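Local structure of 4-alpha-glucanotransferase (Aquifex aeolicus, 1TZ7) at residues A[242-246]-A[275-281]; A[282-286]-A[333-337]; A[308-312]-A[359-365]. The protein is an amylomaltase, also called disproportionating enzyme or D-enzyme, a member of the 4-alpha-glucanotransferase family built round an eight-stranded parallel beta/alpha barrel. One frame throughout, in Å; residues are numbered along the deposited sequence.

Contact 1: A[242-246]-A[275-281]; sequences PELFK and VYNWEEH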
loop_
_atom_site.group_PDB
_atom_site.type_symbol
_atom_site.label_atom_id
_atom_site.label_comp_id
_atom_site.label_asym_id
_atom_site.label_seq_id
_atom_site.Cartn_x
_atom_site.Cartn_y
_atom_site.Cartn_z
ATOM N N PRO A 242 -19.449 6.869 10.345
ATOM C CA PRO A 242 -20.010 5.600 10.835
ATOM C C PRO A 242 -21.133 5.062 9.937
ATOM O O PRO A 242 -21.229 3.856 9.734
ATOM C CB PRO A 242 -20.552 5.965 12.230
ATOM C CG PRO A 242 -20.684 7.452 12.222
ATOM C CD PRO A 242 -19.623 7.962 11.314
ATOM N N GLU A 243 -21.960 5.961 9.407
ATOM C CA GLU A 243 -23.068 5.579 8.522
ATOM C C GLU A 243 -22.588 4.884 7.228
ATOM O O GLU A 243 -23.360 4.202 6.564
ATOM C CB GLU A 243 -23.918 6.814 8.172
ATOM C CG GLU A 243 -23.302 7.731 7.112
ATOM C CD GLU A 243 -22.185 8.607 7.663
ATOM O OE1 GLU A 243 -21.106 8.080 7.944
ATOM O OE2 GLU A 243 -22.394 9.820 7.809
ATOM N N LEU A 244 -21.314 5.064 6.888
ATOM C CA LEU A 244 -20.733 4.437 5.691
ATOM C C LEU A 244 -20.342 2.962 5.944
ATOM O O LEU A 244 -19.860 2.273 5.038
ATOM C CB LEU A 244 -19.501 5.237 5.221
ATOM C CG LEU A 244 -19.693 6.202 4.030
ATOM C CD1 LEU A 244 -21.055 6.847 4.022
ATOM C CD2 LEU A 244 -18.606 7.251 4.019
ATOM N N PHE A 245 -20.556 2.492 7.170
ATOM C CA PHE A 245 -20.239 1.111 7.543
ATOM C C PHE A 245 -21.438 0.445 8.207
ATOM O O PHE A 245 -22.359 1.124 8.665
ATOM C CB PHE A 245 -19.037 1.084 8.487
ATOM C CG PHE A 245 -17.834 1.760 7.935
ATOM C CD1 PHE A 245 -17.679 3.135 8.054
ATOM C CD2 PHE A 245 -16.852 1.033 7.275
ATOM C CE1 PHE A 245 -16.562 3.772 7.531
ATOM C CE2 PHE A 245 -15.733 1.666 6.751
ATOM C CZ PHE A 245 -15.590 3.037 6.880
ATOM N N LYS A 246 -21.427 -0.886 8.256
ATOM C CA LYS A 246 -22.537 -1.635 8.839
ATOM C C LYS A 246 -22.337 -1.784 10.336
ATOM O O LYS A 246 -21.766 -2.762 10.802
ATOM C CB LYS A 246 -22.675 -3.006 8.171
ATOM C CG LYS A 246 -23.209 -2.937 6.736
ATOM C CD LYS A 246 -23.708 -4.288 6.244
ATOM C CE LYS A 246 -24.409 -4.160 4.897
ATOM N NZ LYS A 246 -24.652 -5.480 4.263
ATOM N N VAL A 275 -17.568 -3.894 7.397
ATOM C CA VAL A 275 -17.900 -3.836 5.978
ATOM C C VAL A 275 -18.628 -2.547 5.666
ATOM O O VAL A 275 -19.189 -1.909 6.554
ATOM C CB VAL A 275 -18.768 -5.046 5.531
ATOM C CG1 VAL A 275 -18.046 -6.352 5.817
ATOM C CG2 VAL A 275 -20.138 -5.019 6.209
ATOM N N TYR A 276 -18.607 -2.160 4.400
ATOM C CA TYR A 276 -19.287 -0.960 3.956
ATOM C C TYR A 276 -20.797 -1.190 3.910
ATOM O O TYR A 276 -21.262 -2.246 3.486
ATOM C CB TYR A 276 -18.786 -0.551 2.564
ATOM C CG TYR A 276 -17.356 -0.017 2.538
ATOM C CD1 TYR A 276 -16.420 -0.532 1.650
ATOM C CD2 TYR A 276 -16.954 1.009 3.396
ATOM C CE1 TYR A 276 -15.113 -0.049 1.613
ATOM C CE2 TYR A 276 -15.649 1.499 3.369
ATOM C CZ TYR A 276 -14.732 0.963 2.472
ATOM O OH TYR A 276 -13.432 1.443 2.431
ATOM N N ASN A 277 -21.555 -0.196 4.357
ATOM C CA ASN A 277 -22.956 -0.077 3.990
ATOM C C ASN A 277 -23.083 0.611 2.630
ATOM O O ASN A 277 -23.250 1.824 2.551
ATOM C CB ASN A 277 -23.714 0.720 5.047
ATOM C CG ASN A 277 -25.212 0.673 4.847
ATOM O OD1 ASN A 277 -25.837 -0.359 5.029
ATOM N ND2 ASN A 277 -25.790 1.790 4.472
ATOM N N TRP A 278 -23.000 -0.177 1.565
ATOM C CA TRP A 278 -22.832 0.361 0.213
ATOM C C TRP A 278 -24.042 1.166 -0.249
ATOM O O TRP A 278 -23.919 2.058 -1.087
ATOM C CB TRP A 278 -22.536 -0.762 -0.778
ATOM C CG TRP A 278 -21.077 -1.078 -0.881
ATOM C CD1 TRP A 278 -20.438 -2.171 -0.375
ATOM C CD2 TRP A 278 -20.073 -0.292 -1.525
ATOM N NE1 TRP A 278 -19.097 -2.114 -0.667
ATOM C CE2 TRP A 278 -18.845 -0.971 -1.374
ATOM C CE3 TRP A 278 -20.082 0.921 -2.222
ATOM C CZ2 TRP A 278 -17.645 -0.477 -1.892
ATOM C CZ3 TRP A 278 -18.880 1.409 -2.739
ATOM C CH2 TRP A 278 -17.688 0.713 -2.570
ATOM N N GLU A 279 -25.207 0.857 0.296
ATOM C CA GLU A 279 -26.412 1.583 -0.066
ATOM C C GLU A 279 -26.326 3.049 0.410
ATOM O O GLU A 279 -26.903 3.941 -0.208
ATOM C CB GLU A 279 -27.666 0.879 0.487
ATOM C CG GLU A 279 -28.233 1.474 1.761
ATOM C CD GLU A 279 -29.473 0.734 2.243
ATOM O OE1 GLU A 279 -29.421 -0.513 2.351
ATOM O OE2 GLU A 279 -30.501 1.399 2.509
ATOM N N GLU A 280 -25.587 3.283 1.497
ATOM C CA GLU A 280 -25.339 4.649 1.982
ATOM C C GLU A 280 -24.313 5.399 1.112
ATOM O O GLU A 280 -24.396 6.615 0.959
ATOM C CB GLU A 280 -24.859 4.622 3.432
ATOM C CG GLU A 280 -25.005 5.957 4.158
ATOM C CD GLU A 280 -26.458 6.331 4.427
ATOM O OE1 GLU A 280 -26.757 7.539 4.484
ATOM O OE2 GLU A 280 -27.296 5.418 4.582
ATOM N N HIS A 281 -23.351 4.673 0.557
ATOM C CA HIS A 281 -22.357 5.282 -0.339
ATOM C C HIS A 281 -23.011 5.752 -1.607
ATOM O O HIS A 281 -22.745 6.846 -2.072
ATOM C CB HIS A 281 -21.207 4.296 -0.621
ATOM C CG HIS A 281 -20.547 3.828 0.617
ATOM N ND1 HIS A 281 -19.524 4.516 1.216
ATOM C CD2 HIS A 281 -20.819 2.784 1.425
ATOM C CE1 HIS A 281 -19.177 3.892 2.328
ATOM N NE2 HIS A 281 -19.948 2.842 2.474
#

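Contact 2: A[282-286]-A[333-337]; sequences EKEGF and PGKTL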
loop_
_atom_site.group_PDB
_atom_site.type_symbol
_atom_site.label_atom_id
_atom_site.label_comp_id
_atom_site.label_asym_id
_atom_site.label_seq_id
_atom_site.Cartn_x
_atom_site.Cartn_y
_atom_site.Cartn_z
ATOM N N GLU A 282 -23.894 4.927 -2.151
ATOM C CA GLU A 282 -24.642 5.281 -3.345
ATOM C C GLU A 282 -25.582 6.457 -3.062
ATOM O O GLU A 282 -25.815 7.295 -3.925
ATOM C CB GLU A 282 -25.440 4.069 -3.847
ATOM C CG GLU A 282 -25.861 4.164 -5.308
ATOM C CD GLU A 282 -26.198 2.808 -5.916
ATOM O OE1 GLU A 282 -26.542 2.767 -7.111
ATOM O OE2 GLU A 282 -26.120 1.788 -5.196
ATOM N N LYS A 283 -26.107 6.510 -1.839
ATOM C CA LYS A 283 -27.011 7.586 -1.431
ATOM C C LYS A 283 -26.293 8.948 -1.371
ATOM O O LYS A 283 -26.888 9.983 -1.686
ATOM C CB LYS A 283 -27.629 7.268 -0.070
ATOM C CG LYS A 283 -28.698 8.251 0.371
ATOM C CD LYS A 283 -29.295 7.856 1.722
ATOM C CE LYS A 283 -30.175 8.966 2.289
ATOM N NZ LYS A 283 -30.274 8.899 3.770
ATOM N N GLU A 284 -25.019 8.938 -0.966
ATOM C CA GLU A 284 -24.214 10.168 -0.907
ATOM C C GLU A 284 -23.344 10.342 -2.168
ATOM O O GLU A 284 -22.334 11.049 -2.142
ATOM C CB GLU A 284 -23.326 10.184 0.366
ATOM C CG GLU A 284 -22.429 8.959 0.540
ATOM C CD GLU A 284 -20.988 9.322 0.904
ATOM O OE1 GLU A 284 -20.065 8.860 0.198
ATOM O OE2 GLU A 284 -20.783 10.066 1.899
ATOM N N GLY A 285 -23.746 9.695 -3.264
ATOM C CA GLY A 285 -23.092 9.883 -4.557
ATOM C C GLY A 285 -21.637 9.434 -4.579
ATOM O O GLY A 285 -20.836 9.955 -5.355
ATOM N N PHE A 286 -21.303 8.466 -3.723
ATOM C CA PHE A 286 -19.945 7.905 -3.645
ATOM C C PHE A 286 -18.883 8.974 -3.367
ATOM O O PHE A 286 -17.747 8.842 -3.800
ATOM C CB PHE A 286 -19.586 7.147 -4.944
ATOM C CG PHE A 286 -20.513 6.015 -5.260
ATOM C CD1 PHE A 286 -21.426 6.117 -6.307
ATOM C CD2 PHE A 286 -20.480 4.846 -4.515
ATOM C CE1 PHE A 286 -22.289 5.072 -6.600
ATOM C CE2 PHE A 286 -21.341 3.799 -4.804
ATOM C CZ PHE A 286 -22.245 3.911 -5.847
ATOM N N PRO A 333 -22.225 -2.137 -5.447
ATOM C CA PRO A 333 -22.610 -1.393 -6.652
ATOM C C PRO A 333 -21.398 -0.915 -7.469
ATOM O O PRO A 333 -21.224 0.281 -7.667
ATOM C CB PRO A 333 -23.375 -0.203 -6.082
ATOM C CG PRO A 333 -22.693 0.079 -4.762
ATOM C CD PRO A 333 -22.128 -1.257 -4.269
ATOM N N GLY A 334 -20.584 -1.856 -7.935
ATOM C CA GLY A 334 -19.339 -1.535 -8.605
ATOM C C GLY A 334 -19.555 -0.806 -9.917
ATOM O O GLY A 334 -18.816 0.123 -10.244
ATOM N N LYS A 335 -20.568 -1.224 -10.668
ATOM C CA LYS A 335 -20.877 -0.600 -11.954
ATOM C C LYS A 335 -21.197 0.890 -11.779
ATOM O O LYS A 335 -20.701 1.730 -12.521
ATOM C CB LYS A 335 -22.055 -1.315 -12.632
ATOM C CG LYS A 335 -21.637 -2.470 -13.567
ATOM C CD LYS A 335 -21.999 -3.840 -12.982
ATOM C CE LYS A 335 -23.430 -4.234 -13.316
ATOM N NZ LYS A 335 -23.533 -4.835 -14.674
ATOM N N THR A 336 -22.022 1.206 -10.786
ATOM C CA THR A 336 -22.409 2.594 -10.520
ATOM C C THR A 336 -21.238 3.404 -9.971
ATOM O O THR A 336 -21.065 4.567 -10.323
ATOM C CB THR A 336 -23.606 2.652 -9.527
ATOM O OG1 THR A 336 -23.799 1.378 -8.910
ATOM C CG2 THR A 336 -24.901 2.895 -10.259
ATOM N N LEU A 337 -20.438 2.781 -9.110
ATOM C CA LEU A 337 -19.305 3.459 -8.485
ATOM C C LEU A 337 -18.267 3.859 -9.516
ATOM O O LEU A 337 -17.775 4.979 -9.508
ATOM C CB LEU A 337 -18.651 2.554 -7.432
ATOM C CG LEU A 337 -17.261 2.995 -6.949
ATOM C CD1 LEU A 337 -17.346 4.308 -6.213
ATOM C CD2 LEU A 337 -16.629 1.929 -6.069
#

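Contact 3: A[308-312]-A[359-365]; sequences FRGFE and TDEVRYL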
loop_
_atom_site.group_PDB
_atom_site.type_symbol
_atom_site.label_atom_id
_atom_site.label_comp_id
_atom_site.label_asym_id
_atom_site.label_seq_id
_atom_site.Cartn_x
_atom_site.Cartn_y
_atom_site.Cartn_z
ATOM N N PHE A 308 -10.010 -5.876 -5.466
ATOM C CA PHE A 308 -10.901 -5.272 -6.459
ATOM C C PHE A 308 -12.247 -6.011 -6.560
ATOM O O PHE A 308 -13.272 -5.400 -6.789
ATOM C CB PHE A 308 -10.224 -5.246 -7.835
ATOM C CG PHE A 308 -11.106 -4.732 -8.931
ATOM C CD1 PHE A 308 -11.206 -3.369 -9.177
ATOM C CD2 PHE A 308 -11.852 -5.609 -9.715
ATOM C CE1 PHE A 308 -12.026 -2.888 -10.186
ATOM C CE2 PHE A 308 -12.680 -5.124 -10.733
ATOM C CZ PHE A 308 -12.762 -3.768 -10.964
ATOM N N ARG A 309 -12.224 -7.328 -6.387
ATOM C CA ARG A 309 -13.430 -8.139 -6.554
ATOM C C ARG A 309 -14.529 -7.737 -5.551
ATOM O O ARG A 309 -15.710 -7.999 -5.774
ATOM C CB ARG A 309 -13.098 -9.632 -6.414
ATOM C CG ARG A 309 -12.879 -10.100 -4.971
ATOM C CD ARG A 309 -14.095 -10.751 -4.340
ATOM N NE ARG A 309 -14.556 -11.921 -5.101
ATOM C CZ ARG A 309 -15.726 -11.989 -5.758
ATOM N NH1 ARG A 309 -16.049 -13.088 -6.419
ATOM N NH2 ARG A 309 -16.565 -10.958 -5.755
ATOM N N GLY A 310 -14.125 -7.099 -4.451
ATOM C CA GLY A 310 -15.066 -6.600 -3.458
ATOM C C GLY A 310 -16.026 -5.525 -3.978
ATOM O O GLY A 310 -17.062 -5.273 -3.371
ATOM N N PHE A 311 -15.674 -4.888 -5.096
ATOM C CA PHE A 311 -16.539 -3.872 -5.704
ATOM C C PHE A 311 -17.698 -4.522 -6.471
ATOM O O PHE A 311 -18.712 -3.882 -6.733
ATOM C CB PHE A 311 -15.730 -2.969 -6.636
ATOM C CG PHE A 311 -14.710 -2.109 -5.922
ATOM C CD1 PHE A 311 -13.359 -2.220 -6.219
ATOM C CD2 PHE A 311 -15.107 -1.188 -4.959
ATOM C CE1 PHE A 311 -12.421 -1.431 -5.566
ATOM C CE2 PHE A 311 -14.169 -0.401 -4.305
ATOM C CZ PHE A 311 -12.825 -0.525 -4.613
ATOM N N GLU A 312 -17.537 -5.796 -6.820
ATOM C CA GLU A 312 -18.629 -6.581 -7.408
ATOM C C GLU A 312 -19.433 -7.291 -6.323
ATOM O O GLU A 312 -20.656 -7.244 -6.319
ATOM C CB GLU A 312 -18.066 -7.613 -8.398
ATOM C CG GLU A 312 -19.133 -8.317 -9.238
ATOM C CD GLU A 312 -19.723 -9.541 -8.542
ATOM O OE1 GLU A 312 -20.939 -9.798 -8.706
ATOM O OE2 GLU A 312 -18.973 -10.240 -7.831
ATOM N N THR A 359 -14.379 -14.259 -10.331
ATOM C CA THR A 359 -15.406 -14.821 -11.206
ATOM C C THR A 359 -15.502 -14.000 -12.487
ATOM O O THR A 359 -14.853 -12.957 -12.618
ATOM C CB THR A 359 -16.769 -14.823 -10.501
ATOM O OG1 THR A 359 -17.132 -13.485 -10.141
ATOM C CG2 THR A 359 -16.706 -15.571 -9.163
ATOM N N ASP A 360 -16.321 -14.469 -13.425
ATOM C CA ASP A 360 -16.535 -13.761 -14.688
ATOM C C ASP A 360 -17.269 -12.430 -14.471
ATOM O O ASP A 360 -17.078 -11.490 -15.224
ATOM C CB ASP A 360 -17.326 -14.641 -15.663
ATOM C CG ASP A 360 -16.458 -15.697 -16.337
ATOM O OD1 ASP A 360 -17.022 -16.626 -16.950
ATOM O OD2 ASP A 360 -15.209 -15.675 -16.305
ATOM N N GLU A 361 -18.108 -12.369 -13.436
ATOM C CA GLU A 361 -18.747 -11.112 -13.042
ATOM C C GLU A 361 -17.700 -10.065 -12.715
ATOM O O GLU A 361 -17.828 -8.912 -13.113
ATOM C CB GLU A 361 -19.648 -11.317 -11.830
ATOM C CG GLU A 361 -20.855 -12.190 -12.090
ATOM C CD GLU A 361 -20.790 -13.506 -11.345
ATOM O OE1 GLU A 361 -19.869 -14.305 -11.627
ATOM O OE2 GLU A 361 -21.658 -13.742 -10.476
ATOM N N VAL A 362 -16.661 -10.478 -11.987
ATOM C CA VAL A 362 -15.572 -9.577 -11.613
ATOM C C VAL A 362 -14.780 -9.152 -12.834
ATOM O O VAL A 362 -14.458 -7.979 -12.989
ATOM C CB VAL A 362 -14.603 -10.239 -10.591
ATOM C CG1 VAL A 362 -13.427 -9.311 -10.281
ATOM C CG2 VAL A 362 -15.346 -10.606 -9.309
ATOM N N ARG A 363 -14.460 -10.115 -13.704
ATOM C CA ARG A 363 -13.689 -9.825 -14.918
ATOM C C ARG A 363 -14.460 -8.863 -15.828
ATOM O O ARG A 363 -13.877 -7.981 -16.433
ATOM C CB ARG A 363 -13.367 -11.116 -15.673
ATOM C CG ARG A 363 -12.349 -12.009 -14.974
ATOM C CD ARG A 363 -12.036 -13.306 -15.729
ATOM N NE ARG A 363 -12.490 -14.485 -14.992
ATOM C CZ ARG A 363 -11.698 -15.278 -14.267
ATOM N NH1 ARG A 363 -10.393 -15.031 -14.171
ATOM N NH2 ARG A 363 -12.215 -16.324 -13.635
ATOM N N TYR A 364 -15.777 -9.040 -15.901
ATOM C CA TYR A 364 -16.613 -8.159 -16.706
ATOM C C TYR A 364 -16.626 -6.738 -16.166
ATOM O O TYR A 364 -16.584 -5.796 -16.927
ATOM C CB TYR A 364 -18.037 -8.677 -16.783
ATOM C CG TYR A 364 -18.887 -7.900 -17.760
ATOM C CD1 TYR A 364 -18.712 -8.051 -19.131
ATOM C CD2 TYR A 364 -19.853 -6.999 -17.315
ATOM C CE1 TYR A 364 -19.480 -7.336 -20.037
ATOM C CE2 TYR A 364 -20.629 -6.277 -18.215
ATOM C CZ TYR A 364 -20.435 -6.454 -19.578
ATOM O OH TYR A 364 -21.194 -5.749 -20.480
ATOM N N LEU A 365 -16.690 -6.595 -14.842
ATOM C CA LEU A 365 -16.641 -5.267 -14.215
ATOM C C LEU A 365 -15.327 -4.586 -14.544
ATOM O O LEU A 365 -15.306 -3.442 -14.964
ATOM C CB LEU A 365 -16.808 -5.373 -12.694
ATOM C CG LEU A 365 -16.699 -4.051 -11.912
ATOM C CD1 LEU A 365 -17.859 -3.125 -12.251
ATOM C CD2 LEU A 365 -16.640 -4.314 -10.414
HETATM O O HOH W 1 -18.771 -12.796 -8.055
#

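Contact 1: A[242-246]-A[275-281]
F245 and Y276 run alongside each other in the same sense, tilted 36° in an oblique pairing, with CE2 of F245 3.4 Å from CE2 of Y276. The first side-chain bond of each points away from the opposite segment, and the Y276 ring then leans back towards F245; CG lies beside the backbone N in both (chi1 -56° for F245, -70° for Y276), and with the torsions alike the rings keep company. Y276 goes on through OH to M229 O. The backbones between them form a single beta bridge at F245 and Y276: K246 N donates to V275 O (3.0 Å), while L244 O receives two donors. H281 NE2 reaches that oxygen at 2.6 Å in the carbonyl plane, on a lone pair, whereas N277 N comes from above the plane at 3.1 Å. Since N277 is at the N-cap position and H281 is in the helix, these two bonds tie the loop after helix 236-240 to the start of helix 278-283, just past edge strand 269-274 of the antiparallel sheet. L244 CD1 sits over one face of the H281 ring, a CH-pi contact whose detail is doubtful. K246 runs extended across V275, with K246 CD 3.6 Å from V275 CG2, and carries its ammonium on to a salt bridge with E316.

Contact 2: A[282-286]-A[333-337]
F286 and L337 form the closest CA pair, 6.6 Å apart, between the turn after helix 278-283 and the first turn of helix 334-344, and no hydrogen bond joins the two segments. The F286 ring does most of the touching. L337 CA stands over its centre, 3.9 Å from the centroid and only 11° off the ring normal, a CH-pi contact made by the helix backbone itself. E282 CA covers the opposite face towards the rim, so the ring is sandwiched between E282 of helix 278-283 and L337 of helix 334-344. P333 CG meets the edge in the ring plane, 4.0 Å from F286 CE2, and L337 CD1 closes on F286 CD2 at 3.6 Å. Helix 278-283 ends in a Schellman motif, which probably turns the chain so that F286 comes back towards it: G285, with positive phi, is the C-prime residue, F286 N probably bonds back to H281 O and G285 N bonds weakly to E282 O. F286 in turn occupies the N-cap position of helix 287-297. At the exposed margin the extended E282 side chain, its CG anti to the backbone N (chi1 -160°), runs antiparallel alongside the P333 ring and lies across T336. Its OE2 lies 3.5 Å from P333 CB and its OE1 3.6 Å from T336 CG2, both van der Waals contacts. T336 OG1 instead donates to P333 O at 3.1 Å from above the carbonyl plane, and L337 N gives that oxygen a second bond, closing the first turn of helix 334-344.

Contact 3: A[308-312]-A[359-365]
The guanidinium of R309 has V362 CG2 over one face, 3.6 Å above its plane and offset towards the rim, while a water lies in the plane at its edge and T359 CG2 approaches near that plane. The F308 ring meets V362 O at its edge, and its CZ touches L365 CD2 at 4.0 Å in an oblique approach. L365 CD2 also packs against CB of F311 and CB of E312, 4.1 Å from each. R309 bends at chi2 and chi3, which folds the guanidinium back to E312; the salt bridge from NH2 of R309 to OE2 of E312 is 3.3 Å long and meets the oxygen nearly along its C-O axis. The water joins the two segments: it accepts from R309 NH1, donates to E312 OE2 at 2.6 Å and lies 2.7 Å from T359 OG1. V362 packs against a guanidinium held by several bonds, among them R309 NE to F357 O and R309 NH2 to A313 O, with W329 as cation-pi partner. E312 OE1 comes within 4.4 Å of E361 OE2, a like-charge approach probably eased by K331, which forms a salt bridge with E312. The 3-10 turn 308-311 links barrel strand 302-305 to strand 313-318 of the antiparallel sheet. Here it rests against the first turns of helix 360-368, which follows barrel strand 350-352, while F311 faces helix 334-344 through L337 and F338.

Contacts 1 and 2 lie in series along the chain and share helix 278-283, their centres about 11 Å apart; W278 of contact 1 packs on P333 and L337 of contact 2. Contacts 2 and 3, about 15 Å apart between centres, interleave: 308-312 falls between 282-286 and 333-337, and 359-365 comes last. Contacts 1 and 3 are about 20 Å apart, yet W278, L337 and F311 meet in one apolar cluster that touches all three. Strands 255-259 and 269-274 lie between barrel strands 222-227 and 302-305, and 313-318 and 328-331 between 302-305 and 350-352; the contacts pack chain next to these strands against helices 278-283, 334-344 and 360-368.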